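Local coordinates for (S)-ureidoglycine aminohydrolase cupin domain-containing protein (Pseudomonas syringae pv. tomato, PDB 3MYX) that is of unknown function but, as a cupin of the (S)-ureidoglycine aminohydrolase-like family, may act on a small ligand held within its beta-barrel, at residues G25-H30 against Y63-M68; G46-I51 against W111-S116. All coordinates share one frame; numbering follows the deposited sequence. Where two conformers were deposited one is given.

Overall arrangement
Both contacts belong to the first half of the chain and share one curled antiparallel sheet, in which strands 66-71 and 109-116 are neighbours; the centres of the two contacts lie about 9 Å apart. Contact 2 is core: strands 47-54 and 109-116 lie side by side as antiparallel neighbours with every touching residue buried, and backbone hydrogen bonds do most of the work. Contact 1 sits at the surface, about 15 Å from the centre of the chain, where a loop is tied by side chains to the residues leading into strand 66-71. The two join directly, Thr66 O lying 2.8 Å from Ser116 N and Met68 N 2.9 Å from Cys114 O, probable hydrogen bonds that continue the sheet.

Contact 1 (G25-H30 against Y63-M68); sequences GPIDAH and YPYTEM
Asp28 OD1 is gripped by two donors, Tyr65 OH at 2.7 Å across the contact and the backbone N of His30 at 2.9 Å within its own loop. They come from opposite faces of the carboxylate: the phenol from above its plane, the amide on the anti side and 35° out of it. Asp28 and Tyr65 meet tip to tip, their planes turned 65° apart. Chi1 of 63° sets Asp28 CG between the backbone N and carbonyl carbon, and the short acid can then serve its own loop and the tyrosine together. Tyr65, just before strand 66-71, carries its hydroxyl far enough from the backbone to meet the loop, with Pro64 CG 3.7 Å above the centre of its ring. Ile27 crosses it obliquely, CD1 4.2 Å from Tyr65 CE2, and also packs on Phe113, as suits a branched apolar chain. The same Pro64 CG rests 3.4 Å from His30 O, while His30 CB meets Pro64 CB and the imidazole leads away. Within 63-68, Tyr63 OH donates to Glu67 OE1, and Glu67 OE2 forms a salt bridge with Arg37. Asp28 thus makes an Asx turn, tied by the tyrosine that leads into a strand of the cupin barrel.

Contact 2 (G46-I51 against W111-S116); sequences GIAAGI and WAFCAS
Trp111 O approaches Ile51 CA at 3.1 Å, a CA-H...O contact, while its CB points away from strand 47-51 and the indole packs on Leu69 and Met71. Ala112 pairs with Ile51 without hydrogen bonds, and its small CB suits a site where the two CA atoms come close; Ile51 CG2 lies 4.4 Å from it. Phe113 follows in a hydrogen-bonded pair with Gly50. Its N gives a 2.9 Å bond to Gly50 O, and its O accepts from Gly50 N. With chi1 at 76°, CG stands between the backbone N and carbonyl carbon, and the ring folds over the opposite strand, one face covering the peptide from Ala49 C to Gly50 N, the latter 3.4 Å above its plane. Glycine suits position 50, because with no side chain its backbone can lie directly against the ring, Phe113 CE2 3.4 Å from Gly50 CA. These antiparallel strands, 173° apart in direction, form part of the cupin beta-barrel; Arg37 makes a cation-pi contact with the same ring. Cys114 shares a sheet face with Ala49, and its SG reaches Ile47 CG2. Ala115 exchanges two nearly straight bonds with Ala48, whose CB touches Phe113 CE1 at 4.0 Å. At Ser116, CB packs against Ile47 CD1, also 4.0 Å away.

Contact 1 (G25-H30 against Y63-M68)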
loop_
_atom_site.group_PDB
_atom_site.type_symbol
_atom_site.label_atom_id
_atom_site.label_comp_id
_atom_site.label_asym_id
_atom_site.label_seq_id
_atom_site.Cartn_x
_atom_site.Cartn_y
_atom_site.Cartn_z
ATOM N N GLY A 25 -13.207 -2.850 12.893
ATOM C CA GLY A 25 -14.066 -3.995 12.660
ATOM C C GLY A 25 -13.776 -4.669 11.339
ATOM O O GLY A 25 -12.983 -4.193 10.544
ATOM N N PRO A 26 -14.412 -5.812 11.099
ATOM C CA PRO A 26 -14.214 -6.474 9.820
ATOM C C PRO A 26 -14.666 -5.594 8.668
ATOM O O PRO A 26 -15.664 -4.888 8.778
ATOM C CB PRO A 26 -15.108 -7.722 9.937
ATOM C CG PRO A 26 -16.196 -7.323 10.918
ATOM C CD PRO A 26 -15.478 -6.435 11.904
ATOM N N ILE A 27 -13.968 -5.671 7.547
ATOM C CA ILE A 27 -14.348 -4.891 6.372
ATOM C C ILE A 27 -15.713 -5.374 5.858
ATOM O O ILE A 27 -16.569 -4.587 5.434
ATOM C CB ILE A 27 -13.269 -4.964 5.254
ATOM C CG1 ILE A 27 -11.936 -4.347 5.725
ATOM C CG2 ILE A 27 -13.791 -4.277 3.965
ATOM C CD1 ILE A 27 -10.736 -4.739 4.849
ATOM N N ASP A 28 -15.877 -6.692 5.862
ATOM C CA ASP A 28 -17.117 -7.334 5.443
ATOM C C ASP A 28 -17.208 -8.685 6.146
ATOM O O ASP A 28 -16.353 -9.005 6.990
ATOM C CB ASP A 28 -17.222 -7.418 3.911
ATOM C CG ASP A 28 -16.137 -8.273 3.269
ATOM O OD1 ASP A 28 -15.629 -9.208 3.926
ATOM O OD2 ASP A 28 -15.831 -8.007 2.078
ATOM N N ALA A 29 -18.229 -9.471 5.836
ATOM C CA ALA A 29 -18.472 -10.701 6.567
ATOM C C ALA A 29 -17.449 -11.793 6.277
ATOM O O ALA A 29 -17.497 -12.829 6.917
ATOM C CB ALA A 29 -19.891 -11.217 6.287
ATOM N N HIS A 30 -16.540 -11.557 5.328
ATOM C CA HIS A 30 -15.455 -12.491 5.040
ATOM C C HIS A 30 -14.128 -12.152 5.713
ATOM O O HIS A 30 -13.196 -12.959 5.660
ATOM C CB HIS A 30 -15.208 -12.574 3.530
ATOM C CG HIS A 30 -16.378 -13.075 2.766
ATOM N ND1 HIS A 30 -16.569 -14.407 2.499
ATOM C CD2 HIS A 30 -17.418 -12.427 2.202
ATOM C CE1 HIS A 30 -17.688 -14.558 1.809
ATOM N NE2 HIS A 30 -18.215 -13.370 1.605
ATOM N N TYR A 63 -7.836 -17.160 1.727
ATOM C CA TYR A 63 -7.846 -15.746 2.050
ATOM C C TYR A 63 -8.843 -15.032 1.138
ATOM O O TYR A 63 -8.849 -15.269 -0.065
ATOM C CB TYR A 63 -6.435 -15.135 1.937
ATOM C CG TYR A 63 -6.311 -13.916 2.807
ATOM C CD1 TYR A 63 -6.171 -14.039 4.190
ATOM C CD2 TYR A 63 -6.421 -12.636 2.276
ATOM C CE1 TYR A 63 -6.127 -12.919 5.005
ATOM C CE2 TYR A 63 -6.390 -11.507 3.104
ATOM C CZ TYR A 63 -6.234 -11.656 4.469
ATOM O OH TYR A 63 -6.201 -10.587 5.332
ATOM N N PRO A 64 -9.710 -14.177 1.701
ATOM C CA PRO A 64 -10.859 -13.718 0.923
ATOM C C PRO A 64 -10.557 -12.559 -0.022
ATOM O O PRO A 64 -11.393 -12.227 -0.857
ATOM C CB PRO A 64 -11.833 -13.260 1.998
ATOM C CG PRO A 64 -10.958 -12.852 3.130
ATOM C CD PRO A 64 -9.869 -13.858 3.129
ATOM N N TYR A 65 -9.398 -11.930 0.150
ATOM C CA TYR A 65 -9.021 -10.737 -0.577
ATOM C C TYR A 65 -7.663 -10.951 -1.231
ATOM O O TYR A 65 -6.928 -11.860 -0.861
ATOM C CB TYR A 65 -8.882 -9.566 0.393
ATOM C CG TYR A 65 -9.996 -9.376 1.412
ATOM C CD1 TYR A 65 -11.333 -9.599 1.086
ATOM C CD2 TYR A 65 -9.712 -8.911 2.689
ATOM C CE1 TYR A 65 -12.349 -9.398 2.016
ATOM C CE2 TYR A 65 -10.718 -8.705 3.608
ATOM C CZ TYR A 65 -12.028 -8.928 3.261
ATOM O OH TYR A 65 -13.004 -8.722 4.199
ATOM N N THR A 66 -7.301 -10.073 -2.163
ATOM C CA THR A 66 -5.881 -9.853 -2.469
ATOM C C THR A 66 -5.436 -8.759 -1.519
ATOM O O THR A 66 -6.028 -7.707 -1.493
ATOM C CB THR A 66 -5.650 -9.414 -3.906
ATOM O OG1 THR A 66 -6.233 -10.387 -4.780
ATOM C CG2 THR A 66 -4.165 -9.261 -4.186
ATOM N N GLU A 67 -4.402 -9.004 -0.728
ATOM C CA GLU A 67 -4.013 -8.044 0.315
ATOM C C GLU A 67 -2.500 -7.881 0.432
ATOM O O GLU A 67 -1.760 -8.850 0.548
ATOM C CB GLU A 67 -4.641 -8.417 1.666
ATOM C CG GLU A 67 -4.409 -7.365 2.750
ATOM C CD GLU A 67 -5.310 -7.520 3.983
ATOM O OE1 GLU A 67 -6.308 -8.290 3.966
ATOM O OE2 GLU A 67 -5.030 -6.784 4.953
HETATM N N MSE A 68 -2.070 -6.624 0.391
HETATM C CA MSE A 68 -0.678 -6.241 0.590
HETATM C C MSE A 68 -0.499 -5.754 2.001
HETATM O O MSE A 68 -1.311 -4.965 2.502
HETATM C CB MSE A 68 -0.301 -5.100 -0.340
HETATM C CG MSE A 68 1.113 -4.603 -0.113
HETATM SE SE MSE A 68 1.343 -3.037 -1.151
HETATM C CE MSE A 68 3.248 -2.905 -1.087
#

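Contact 2 (G46-I51 against W111-S116)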
loop_
_atom_site.group_PDB
_atom_site.type_symbol
_atom_site.label_atom_id
_atom_site.label_comp_id
_atom_site.label_asym_id
_atom_site.label_seq_id
_atom_site.Cartn_x
_atom_site.Cartn_y
_atom_site.Cartn_z
ATOM N N GLY A 46 -14.735 -2.008 -3.647
ATOM C CA GLY A 46 -14.083 -2.959 -2.767
ATOM C C GLY A 46 -12.647 -2.738 -2.394
ATOM O O GLY A 46 -12.118 -3.505 -1.587
ATOM N N ILE A 47 -11.997 -1.729 -2.958
ATOM C CA ILE A 47 -10.634 -1.421 -2.524
ATOM C C ILE A 47 -10.654 -0.811 -1.124
ATOM O O ILE A 47 -11.393 0.132 -0.868
ATOM C CB ILE A 47 -9.929 -0.497 -3.519
ATOM C CG1 ILE A 47 -9.572 -1.281 -4.793
ATOM C CG2 ILE A 47 -8.643 0.080 -2.925
ATOM C CD1 ILE A 47 -8.334 -2.194 -4.654
ATOM N N ALA A 48 -9.835 -1.361 -0.227
ATOM C CA ALA A 48 -9.769 -0.932 1.162
ATOM C C ALA A 48 -8.313 -0.678 1.555
ATOM O O ALA A 48 -7.390 -1.326 1.046
ATOM C CB ALA A 48 -10.374 -1.984 2.101
ATOM N N ALA A 49 -8.113 0.268 2.456
ATOM C CA ALA A 49 -6.787 0.579 2.963
ATOM C C ALA A 49 -6.865 0.985 4.424
ATOM O O ALA A 49 -7.869 1.536 4.869
ATOM C CB ALA A 49 -6.109 1.695 2.115
ATOM N N GLY A 50 -5.801 0.719 5.166
ATOM C CA GLY A 50 -5.783 1.053 6.568
ATOM C C GLY A 50 -4.593 0.425 7.253
ATOM O O GLY A 50 -3.525 0.277 6.646
ATOM N N ILE A 51 -4.790 0.093 8.531
ATOM C CA ILE A 51 -3.788 -0.627 9.300
ATOM C C ILE A 51 -4.431 -1.806 10.028
ATOM O O ILE A 51 -5.654 -1.874 10.224
ATOM C CB ILE A 51 -3.017 0.301 10.293
ATOM C CG1 ILE A 51 -3.964 0.832 11.384
ATOM C CG2 ILE A 51 -2.307 1.436 9.526
ATOM C CD1 ILE A 51 -3.285 1.651 12.475
ATOM N N TRP A 111 0.770 -3.253 10.929
ATOM C CA TRP A 111 1.090 -3.065 9.521
ATOM C C TRP A 111 0.045 -2.254 8.804
ATOM O O TRP A 111 -1.110 -2.234 9.214
ATOM C CB TRP A 111 1.287 -4.396 8.816
ATOM C CG TRP A 111 0.184 -5.419 8.855
ATOM C CD1 TRP A 111 -0.779 -5.630 7.908
ATOM C CD2 TRP A 111 -0.003 -6.453 9.843
ATOM N NE1 TRP A 111 -1.533 -6.724 8.226
ATOM C CE2 TRP A 111 -1.105 -7.236 9.420
ATOM C CE3 TRP A 111 0.636 -6.779 11.048
ATOM C CZ2 TRP A 111 -1.559 -8.341 10.139
ATOM C CZ3 TRP A 111 0.156 -7.856 11.784
ATOM C CH2 TRP A 111 -0.922 -8.625 11.316
ATOM N N ALA A 112 0.462 -1.570 7.741
ATOM C CA ALA A 112 -0.483 -0.964 6.820
ATOM C C ALA A 112 -0.935 -2.014 5.811
ATOM O O ALA A 112 -0.219 -2.963 5.514
ATOM C CB ALA A 112 0.118 0.233 6.097
ATOM N N PHE A 113 -2.127 -1.830 5.266
ATOM C CA PHE A 113 -2.624 -2.730 4.244
ATOM C C PHE A 113 -3.340 -1.996 3.127
ATOM O O PHE A 113 -3.886 -0.894 3.314
ATOM C CB PHE A 113 -3.578 -3.785 4.848
ATOM C CG PHE A 113 -4.962 -3.257 5.175
ATOM C CD1 PHE A 113 -5.977 -3.246 4.227
ATOM C CD2 PHE A 113 -5.260 -2.756 6.437
ATOM C CE1 PHE A 113 -7.238 -2.734 4.512
ATOM C CE2 PHE A 113 -6.539 -2.252 6.726
ATOM C CZ PHE A 113 -7.522 -2.236 5.752
ATOM N N CYS A 114 -3.343 -2.639 1.960
ATOM C CA CYS A 114 -4.272 -2.336 0.870
ATOM C C CYS A 114 -4.826 -3.665 0.392
ATOM O O CYS A 114 -4.072 -4.598 0.121
ATOM C CB CYS A 114 -3.552 -1.610 -0.259
ATOM S SG CYS A 114 -4.655 -1.187 -1.643
ATOM N N ALA A 115 -6.157 -3.764 0.322
ATOM C CA ALA A 115 -6.826 -4.988 -0.083
ATOM C C ALA A 115 -7.798 -4.722 -1.205
ATOM O O ALA A 115 -8.521 -3.727 -1.174
ATOM C CB ALA A 115 -7.580 -5.591 1.107
ATOM N N SER A 116 -7.843 -5.647 -2.158
ATOM C CA SER A 116 -8.958 -5.736 -3.088
ATOM C C SER A 116 -9.924 -6.751 -2.504
ATOM O O SER A 116 -9.647 -7.949 -2.479
ATOM C CB SER A 116 -8.496 -6.197 -4.456
ATOM O OG SER A 116 -9.601 -6.396 -5.328
#